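Long-range contacts in cyanuric acid amidohydrolase (Azorhizobium caulinodans, PDB 4NQ3), which hydrolyses cyanuric acid, opening its s-triazine ring to carboxybiuret, which spontaneously loses carbon dioxide to give biuret: residues Phe50-Ala55 and Gly228-Gly233; Gln154-Leu159 and Ser224-Ile229. One frame throughout, in Å; residues are numbered along the deposited sequence.

Contact 1 (Phe50-Ala55 and Gly228-Gly233); sequences FSRGFA and GIELLG. With BR8 (barbituric acid), chain C.
R52 starts with CG anti to its carbonyl carbon, runs straight through chi2 and bends at chi3 (-51°), which carries the guanidinium past the loop at G228; E230 places CG between its backbone N and carbonyl carbon (chi1 64°) and folds at chi2 (-82°), so that its carboxylate turns back to meet it. The two chains cross at about a right angle. R52 NE donates to E230 OE1 at 3.1 Å, close to the guanidinium plane and on the syn lone pair, forming a salt bridge. A water accepts from G53 N and donates to the same OE1 at 2.6 Å, so two donors grip this oxygen at the first turn of helix 51-67. G228 CA lies over one guanidinium face, 3.7 Å from R52 CZ, and I229 CG2 meets the edge in plane, 3.7 Å from R52 NH2. F50 CE1 touches I229 CD1 only loosely, at 4.3 Å. With its rotation thus fixed, R52 points NH1 at barbituric acid, bonding O2 at 2.9 Å; NH1 also donates to C46 O. This is a substrate-binding arginine of predicted repeating unit A, braced by a glutamate of predicted unit B, in the threefold active site of a cyclic amide hydrolase.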
ATOM      1  N   PHE A  50      -1.384  13.836  -5.116  1.00 17.59           N
ATOM      2  CA  PHE A  50      -1.193  14.974  -6.003  1.00 30.92           C
ATOM      3  C   PHE A  50      -2.207  14.981  -7.133  1.00 31.90           C
ATOM      4  O   PHE A  50      -2.174  15.872  -7.993  1.00 27.11           O
ATOM      5  CB  PHE A  50       0.236  14.988  -6.549  1.00 25.00           C
ATOM      6  CG  PHE A  50       1.251  14.984  -5.473  1.00 26.58           C
ATOM      7  CD1 PHE A  50       1.533  16.161  -4.769  1.00 24.39           C
ATOM      8  CD2 PHE A  50       1.862  13.793  -5.084  1.00 24.60           C
ATOM      9  CE1 PHE A  50       2.451  16.155  -3.716  1.00 23.54           C
ATOM     10  CE2 PHE A  50       2.788  13.781  -4.031  1.00 22.68           C
ATOM     11  CZ  PHE A  50       3.074  14.951  -3.344  1.00 18.00           C
ATOM     12  N   SER A  51      -3.124  14.017  -7.132  1.00 17.10           N
ATOM     13  CA  SER A  51      -4.162  14.071  -8.132  1.00 16.94           C
ATOM     14  C   SER A  51      -5.036  15.304  -7.860  1.00 20.88           C
ATOM     15  O   SER A  51      -5.547  15.918  -8.787  1.00 20.64           O
ATOM     16  CB  SER A  51      -4.976  12.785  -8.136  1.00 18.54           C
ATOM     17  OG  SER A  51      -5.816  12.705  -7.001  1.00 20.09           O
ATOM     18  N   ARG A  52      -5.155  15.691  -6.588  1.00 21.62           N
ATOM     19  CA  ARG A  52      -5.952  16.848  -6.174  1.00 20.56           C
ATOM     20  C   ARG A  52      -5.396  18.125  -6.793  1.00 20.61           C
ATOM     21  O   ARG A  52      -6.114  18.875  -7.454  1.00 16.62           O
ATOM     22  CB  ARG A  52      -5.975  16.985  -4.640  1.00 15.26           C
ATOM     23  CG  ARG A  52      -6.775  15.905  -3.914  1.00 16.04           C
ATOM     24  CD  ARG A  52      -6.775  16.070  -2.404  1.00 16.31           C
ATOM     25  NE  ARG A  52      -5.423  16.219  -1.899  1.00 21.36           N
ATOM     26  CZ  ARG A  52      -4.876  15.463  -0.961  1.00 24.98           C
ATOM     27  NH1 ARG A  52      -5.575  14.487  -0.399  1.00 29.33           N
ATOM     28  NH2 ARG A  52      -3.632  15.693  -0.576  1.00 16.98           N
ATOM     29  N   GLY A  53      -4.115  18.384  -6.536  1.00 20.41           N
ATOM     30  CA  GLY A  53      -3.470  19.585  -7.027  1.00 18.67           C
ATOM     31  C   GLY A  53      -3.422  19.620  -8.538  1.00 21.37           C
ATOM     32  O   GLY A  53      -3.616  20.683  -9.151  1.00 24.33           O
ATOM     33  N   PHE A  54      -3.217  18.451  -9.133  1.00 14.46           N
ATOM     34  CA  PHE A  54      -3.221  18.296 -10.584  1.00 24.41           C
ATOM     35  C   PHE A  54      -4.576  18.713 -11.186  1.00 24.88           C
ATOM     36  O   PHE A  54      -4.622  19.458 -12.162  1.00 29.36           O
ATOM     37  CB  PHE A  54      -2.879  16.840 -10.939  1.00 15.48           C
ATOM     38  CG  PHE A  54      -2.497  16.623 -12.367  1.00 15.92           C
ATOM     39  CD1 PHE A  54      -2.237  17.693 -13.209  1.00 21.67           C
ATOM     40  CD2 PHE A  54      -2.372  15.350 -12.872  1.00 16.87           C
ATOM     41  CE1 PHE A  54      -1.870  17.489 -14.538  1.00 16.14           C
ATOM     42  CE2 PHE A  54      -2.002  15.153 -14.196  1.00 20.38           C
ATOM     43  CZ  PHE A  54      -1.761  16.223 -15.024  1.00 17.05           C
ATOM     44  N   ALA A  55      -5.683  18.248 -10.600  1.00 22.27           N
ATOM     45  CA  ALA A  55      -7.012  18.649 -11.074  1.00 22.20           C
ATOM     46  C   ALA A  55      -7.218  20.160 -10.889  1.00 19.80           C
ATOM     47  O   ALA A  55      -7.820  20.819 -11.737  1.00 24.29           O
ATOM     48  CB  ALA A  55      -8.096  17.889 -10.351  1.00 14.52           C
ATOM     49  N   GLY A 228      -6.297  18.750   2.238  1.00 17.87           N
ATOM     50  CA  GLY A 228      -5.470  18.554   1.071  1.00 17.43           C
ATOM     51  C   GLY A 228      -4.143  19.273   1.160  1.00 23.74           C
ATOM     52  O   GLY A 228      -4.014  20.293   1.819  1.00 22.78           O
ATOM     53  N   ILE A 229      -3.141  18.734   0.487  1.00 25.86           N
ATOM     54  CA  ILE A 229      -1.807  19.309   0.542  1.00 27.81           C
ATOM     55  C   ILE A 229      -1.690  20.550  -0.325  1.00 26.45           C
ATOM     56  O   ILE A 229      -0.728  21.310  -0.196  1.00 25.18           O
ATOM     57  CB  ILE A 229      -0.739  18.277   0.105  1.00 24.93           C
ATOM     58  CG1 ILE A 229       0.666  18.779   0.402  1.00 20.54           C
ATOM     59  CG2 ILE A 229      -0.872  17.951  -1.358  1.00 16.45           C
ATOM     60  CD1 ILE A 229       1.699  17.682   0.225  1.00 27.77           C
ATOM     61  N   GLU A 230      -2.679  20.772  -1.187  1.00 21.63           N
ATOM     62  CA  GLU A 230      -2.551  21.771  -2.254  1.00 15.29           C
ATOM     63  C   GLU A 230      -3.075  23.172  -1.947  1.00 20.03           C
ATOM     64  O   GLU A 230      -3.146  23.997  -2.847  1.00 27.89           O
ATOM     65  CB  GLU A 230      -3.267  21.282  -3.516  1.00 15.07           C
ATOM     66  CG  GLU A 230      -4.790  21.099  -3.391  1.00 23.16           C
ATOM     67  CD  GLU A 230      -5.138  19.748  -2.749  1.00 31.54           C
ATOM     68  OE1 GLU A 230      -4.192  18.945  -2.577  1.00 35.98           O
ATOM     69  OE2 GLU A 230      -6.334  19.456  -2.474  1.00 25.93           O
ATOM     70  N   LEU A 231      -3.492  23.454  -0.722  1.00 20.51           N
ATOM     71  CA  LEU A 231      -3.895  24.823  -0.424  1.00 18.90           C
ATOM     72  C   LEU A 231      -3.430  25.231   0.965  1.00 17.89           C
ATOM     73  O   LEU A 231      -3.273  24.378   1.823  1.00 19.73           O
ATOM     74  CB  LEU A 231      -5.412  24.970  -0.552  1.00 22.32           C
ATOM     75  CG  LEU A 231      -6.325  24.500   0.591  1.00 18.43           C
ATOM     76  CD1 LEU A 231      -7.709  25.025   0.359  1.00 20.35           C
ATOM     77  CD2 LEU A 231      -6.383  23.023   0.678  1.00 16.43           C
ATOM     78  N   LEU A 232      -3.243  26.522   1.209  1.00 18.77           N
ATOM     79  CA  LEU A 232      -2.820  26.944   2.538  1.00 27.19           C
ATOM     80  C   LEU A 232      -3.959  27.534   3.363  1.00 30.39           C
ATOM     81  O   LEU A 232      -3.828  27.673   4.584  1.00 35.36           O
ATOM     82  CB  LEU A 232      -1.674  27.944   2.447  1.00 29.35           C
ATOM     83  CG  LEU A 232      -0.433  27.322   1.816  1.00 27.50           C
ATOM     84  CD1 LEU A 232       0.658  28.352   1.800  1.00 15.91           C
ATOM     85  CD2 LEU A 232      -0.001  26.029   2.558  1.00 16.34           C
ATOM     86  N   GLY A 233      -5.061  27.874   2.688  1.00 22.06           N
ATOM     87  CA  GLY A 233      -6.276  28.365   3.337  1.00 24.10           C
ATOM     88  C   GLY A 233      -7.476  27.417   3.255  1.00 26.85           C
ATOM     89  O   GLY A 233      -7.319  26.184   3.297  1.00 27.46           O
TER
HETATM   90  N1  BR8 C 401      -8.929  14.521   1.733  1.00 21.67           N
HETATM   91  C2  BR8 C 401      -9.134  13.887   0.557  1.00 23.39           C
HETATM   92  O2  BR8 C 401      -8.407  14.163  -0.377  1.00 22.38           O
HETATM   93  N3  BR8 C 401     -10.126  12.956   0.434  1.00 31.64           N
HETATM   94  C4  BR8 C 401     -10.970  12.615   1.523  1.00 29.46           C
HETATM   95  O4  BR8 C 401     -11.845  11.768   1.376  1.00 35.02           O
HETATM   96  C5  BR8 C 401     -10.869  13.288   2.893  1.00 22.87           C
HETATM   97  C6  BR8 C 401      -9.715  14.280   2.856  1.00 18.61           C
HETATM   98  O8  BR8 C 401      -9.445  14.905   3.857  1.00 24.37           O
HETATM   99  O   HOH W   1      -2.425  17.819  -4.079  1.00 27.82           O

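Contact 2 (Gln154-Leu159 and Ser224-Ile229); sequences QVKCPL and SCSSGI. With BR8 (barbituric acid), chain C.
Backbone bonds join strands 154-157 and 224-227 in parallel register, K156 beside S226. V155 O receives S226 N at 2.9 Å, nearly along its C=O axis, and V155 N donates to S224 O; C157 N reaches S226 O from above the carbonyl plane. Just past the paired strands, C157 O takes G228 N, and a water links L159 N to G228 O. Among side-chain bonds, K156's matters most: CG is anti to the backbone N, the chain bends at chi2 (75°), and CD and CE pass alongside S226 O to bring NZ to S226 OG at 2.8 Å. NZ also makes a weak bond to S227 O, and M78 O accepts from it. An alanine at K156 would remove this amine and its bond to S226 OG and would probably impair activation of the nucleophile. S227, sharing a sheet face with C157, donates from OG to P158 O at 2.7 Å. Apolar packing is lighter: L159 CD1 lies 4.2 Å from I229 CG1. Barbituric acid is bound by backbone alone here, S227 N donating to O8 at 2.6 Å and N1 to S227 O at 2.8 Å. K156 and nucleophile S226 thus form a Ser-Lys dyad on neighbouring parallel strands.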
ATOM      1  N   GLN A 154     -19.597  22.207   2.770  1.00 24.02           N
ATOM      2  CA  GLN A 154     -18.346  21.603   2.325  1.00 26.20           C
ATOM      3  C   GLN A 154     -17.189  22.535   2.643  1.00 18.45           C
ATOM      4  O   GLN A 154     -17.273  23.705   2.373  1.00 28.99           O
ATOM      5  CB  GLN A 154     -18.419  21.305   0.828  1.00 24.37           C
ATOM      6  CG  GLN A 154     -17.211  20.645   0.246  1.00 20.64           C
ATOM      7  CD  GLN A 154     -16.910  19.334   0.908  1.00 25.89           C
ATOM      8  OE1 GLN A 154     -17.750  18.432   0.959  1.00 31.59           O
ATOM      9  NE2 GLN A 154     -15.707  19.221   1.450  1.00 31.60           N
ATOM     10  N   VAL A 155     -16.124  22.024   3.232  1.00 18.62           N
ATOM     11  CA  VAL A 155     -14.943  22.829   3.488  1.00 18.35           C
ATOM     12  C   VAL A 155     -13.703  22.093   2.994  1.00 23.28           C
ATOM     13  O   VAL A 155     -13.531  20.904   3.257  1.00 25.17           O
ATOM     14  CB  VAL A 155     -14.789  23.172   4.981  1.00 19.69           C
ATOM     15  CG1 VAL A 155     -13.395  23.715   5.286  1.00 20.01           C
ATOM     16  CG2 VAL A 155     -15.822  24.167   5.368  1.00 20.25           C
ATOM     17  N   LYS A 156     -12.853  22.803   2.260  1.00 21.49           N
ATOM     18  CA  LYS A 156     -11.561  22.280   1.870  1.00 20.50           C
ATOM     19  C   LYS A 156     -10.535  22.906   2.792  1.00 20.22           C
ATOM     20  O   LYS A 156     -10.456  24.129   2.873  1.00 22.78           O
ATOM     21  CB  LYS A 156     -11.253  22.615   0.421  1.00 20.72           C
ATOM     22  CG  LYS A 156     -10.001  21.946  -0.092  1.00 14.96           C
ATOM     23  CD  LYS A 156     -10.265  20.513  -0.334  1.00 14.72           C
ATOM     24  CE  LYS A 156      -9.019  19.673  -0.192  1.00 19.11           C
ATOM     25  NZ  LYS A 156      -9.337  18.209  -0.255  1.00 17.76           N
ATOM     26  N   CYS A 157      -9.781  22.091   3.523  1.00 19.93           N
ATOM     27  CA  CYS A 157      -8.843  22.653   4.499  1.00 20.48           C
ATOM     28  C   CYS A 157      -7.436  22.119   4.293  1.00 18.92           C
ATOM     29  O   CYS A 157      -7.249  21.083   3.668  1.00 21.36           O
ATOM     30  CB  CYS A 157      -9.292  22.333   5.920  1.00 20.57           C
ATOM     31  SG  CYS A 157      -9.538  20.543   6.149  1.00 28.52           S
ATOM     32  N   PRO A 158      -6.442  22.796   4.875  1.00 18.32           N
ATOM     33  CA  PRO A 158      -5.040  22.447   4.648  1.00 18.18           C
ATOM     34  C   PRO A 158      -4.598  21.282   5.504  1.00 21.11           C
ATOM     35  O   PRO A 158      -5.457  20.670   6.142  1.00 24.35           O
ATOM     36  CB  PRO A 158      -4.299  23.736   5.029  1.00 16.52           C
ATOM     37  CG  PRO A 158      -5.163  24.376   6.016  1.00 20.52           C
ATOM     38  CD  PRO A 158      -6.574  24.072   5.599  1.00 23.96           C
ATOM     39  N   LEU A 159      -3.305  20.949   5.463  1.00 21.40           N
ATOM     40  CA  LEU A 159      -2.734  19.912   6.321  1.00 16.90           C
ATOM     41  C   LEU A 159      -1.274  20.240   6.566  1.00 20.30           C
ATOM     42  O   LEU A 159      -0.761  21.213   6.022  1.00 27.72           O
ATOM     43  CB  LEU A 159      -2.879  18.527   5.686  1.00 16.95           C
ATOM     44  CG  LEU A 159      -2.266  18.323   4.287  1.00 19.57           C
ATOM     45  CD1 LEU A 159      -0.746  18.219   4.347  1.00 18.81           C
ATOM     46  CD2 LEU A 159      -2.849  17.114   3.616  1.00 15.40           C
ATOM     47  N   SER A 224     -19.004  18.926   6.265  1.00 32.00           N
ATOM     48  CA  SER A 224     -18.265  17.963   5.467  1.00 27.47           C
ATOM     49  C   SER A 224     -16.884  18.525   5.115  1.00 25.80           C
ATOM     50  O   SER A 224     -16.760  19.421   4.302  1.00 24.65           O
ATOM     51  CB  SER A 224     -19.035  17.602   4.216  1.00 25.87           C
ATOM     52  OG  SER A 224     -18.229  16.809   3.368  1.00 30.88           O
ATOM     53  N   CYS A 225     -15.839  18.008   5.747  1.00 29.98           N
ATOM     54  CA  CYS A 225     -14.509  18.577   5.574  1.00 27.64           C
ATOM     55  C   CYS A 225     -13.536  17.651   4.878  1.00 26.71           C
ATOM     56  O   CYS A 225     -13.491  16.453   5.154  1.00 35.37           O
ATOM     57  CB  CYS A 225     -13.973  18.974   6.925  1.00 27.27           C
ATOM     58  SG  CYS A 225     -15.161  20.066   7.695  1.00 41.60           S
ATOM     59  N   SER A 226     -12.762  18.224   3.970  1.00 23.35           N
ATOM     60  CA  SER A 226     -11.820  17.487   3.145  1.00 19.34           C
ATOM     61  C   SER A 226     -10.483  18.232   3.156  1.00 21.49           C
ATOM     62  O   SER A 226     -10.415  19.429   2.829  1.00 20.68           O
ATOM     63  CB  SER A 226     -12.367  17.340   1.725  1.00 24.58           C
ATOM     64  OG  SER A 226     -11.448  16.691   0.877  1.00 25.81           O
ATOM     65  N   SER A 227      -9.433  17.533   3.576  1.00 19.08           N
ATOM     66  CA  SER A 227      -8.127  18.145   3.764  1.00 18.80           C
ATOM     67  C   SER A 227      -7.265  17.889   2.517  1.00 18.32           C
ATOM     68  O   SER A 227      -7.490  16.932   1.796  1.00 18.65           O
ATOM     69  CB  SER A 227      -7.481  17.595   5.039  1.00 19.35           C
ATOM     70  OG  SER A 227      -6.273  18.258   5.372  1.00 19.17           O
ATOM     71  N   GLY A 228      -6.297  18.750   2.238  1.00 17.87           N
ATOM     72  CA  GLY A 228      -5.470  18.554   1.071  1.00 17.43           C
ATOM     73  C   GLY A 228      -4.143  19.273   1.160  1.00 23.74           C
ATOM     74  O   GLY A 228      -4.014  20.293   1.819  1.00 22.78           O
ATOM     75  N   ILE A 229      -3.141  18.734   0.487  1.00 25.86           N
ATOM     76  CA  ILE A 229      -1.807  19.309   0.542  1.00 27.81           C
ATOM     77  C   ILE A 229      -1.690  20.550  -0.325  1.00 26.45           C
ATOM     78  O   ILE A 229      -0.728  21.310  -0.196  1.00 25.18           O
ATOM     79  CB  ILE A 229      -0.739  18.277   0.105  1.00 24.93           C
ATOM     80  CG1 ILE A 229       0.666  18.779   0.402  1.00 20.54           C
ATOM     81  CG2 ILE A 229      -0.872  17.951  -1.358  1.00 16.45           C
ATOM     82  CD1 ILE A 229       1.699  17.682   0.225  1.00 27.77           C
TER
HETATM   83  N1  BR8 C 401      -8.929  14.521   1.733  1.00 21.67           N
HETATM   84  C2  BR8 C 401      -9.134  13.887   0.557  1.00 23.39           C
HETATM   85  O2  BR8 C 401      -8.407  14.163  -0.377  1.00 22.38           O
HETATM   86  N3  BR8 C 401     -10.126  12.956   0.434  1.00 31.64           N
HETATM   87  C4  BR8 C 401     -10.970  12.615   1.523  1.00 29.46           C
HETATM   88  O4  BR8 C 401     -11.845  11.768   1.376  1.00 35.02           O
HETATM   89  C5  BR8 C 401     -10.869  13.288   2.893  1.00 22.87           C
HETATM   90  C6  BR8 C 401      -9.715  14.280   2.856  1.00 18.61           C
HETATM   91  O8  BR8 C 401      -9.445  14.905   3.857  1.00 24.37           O
HETATM   92  O   HOH W   2     -15.722  16.262   2.058  1.00 41.11           O
HETATM   93  O   HOH W   3      -2.537  22.157   2.733  1.00 16.55           O

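In the fold
Contacts 1 and 2 lie with their centres 9 Å apart and share G228 and I229, where the strand bearing the nucleophile S226 runs out into the loop. Contact 2 lies within the predicted repeating unit B, while contact 1 ties that loop to the predicted unit A. Both reach barbituric acid, at neighbouring positions on its ring. E230 also joins the two, since its OE2 packs 3.5 Å from K156 CE and forms a long, weak ion pair with NZ; this negative charge may influence the lysine's ionisation. P158 abuts the same loop, its CD 3.2 Å from G233 O. R314, R188, G334 and G80 complete the ligand's hydrogen bonds.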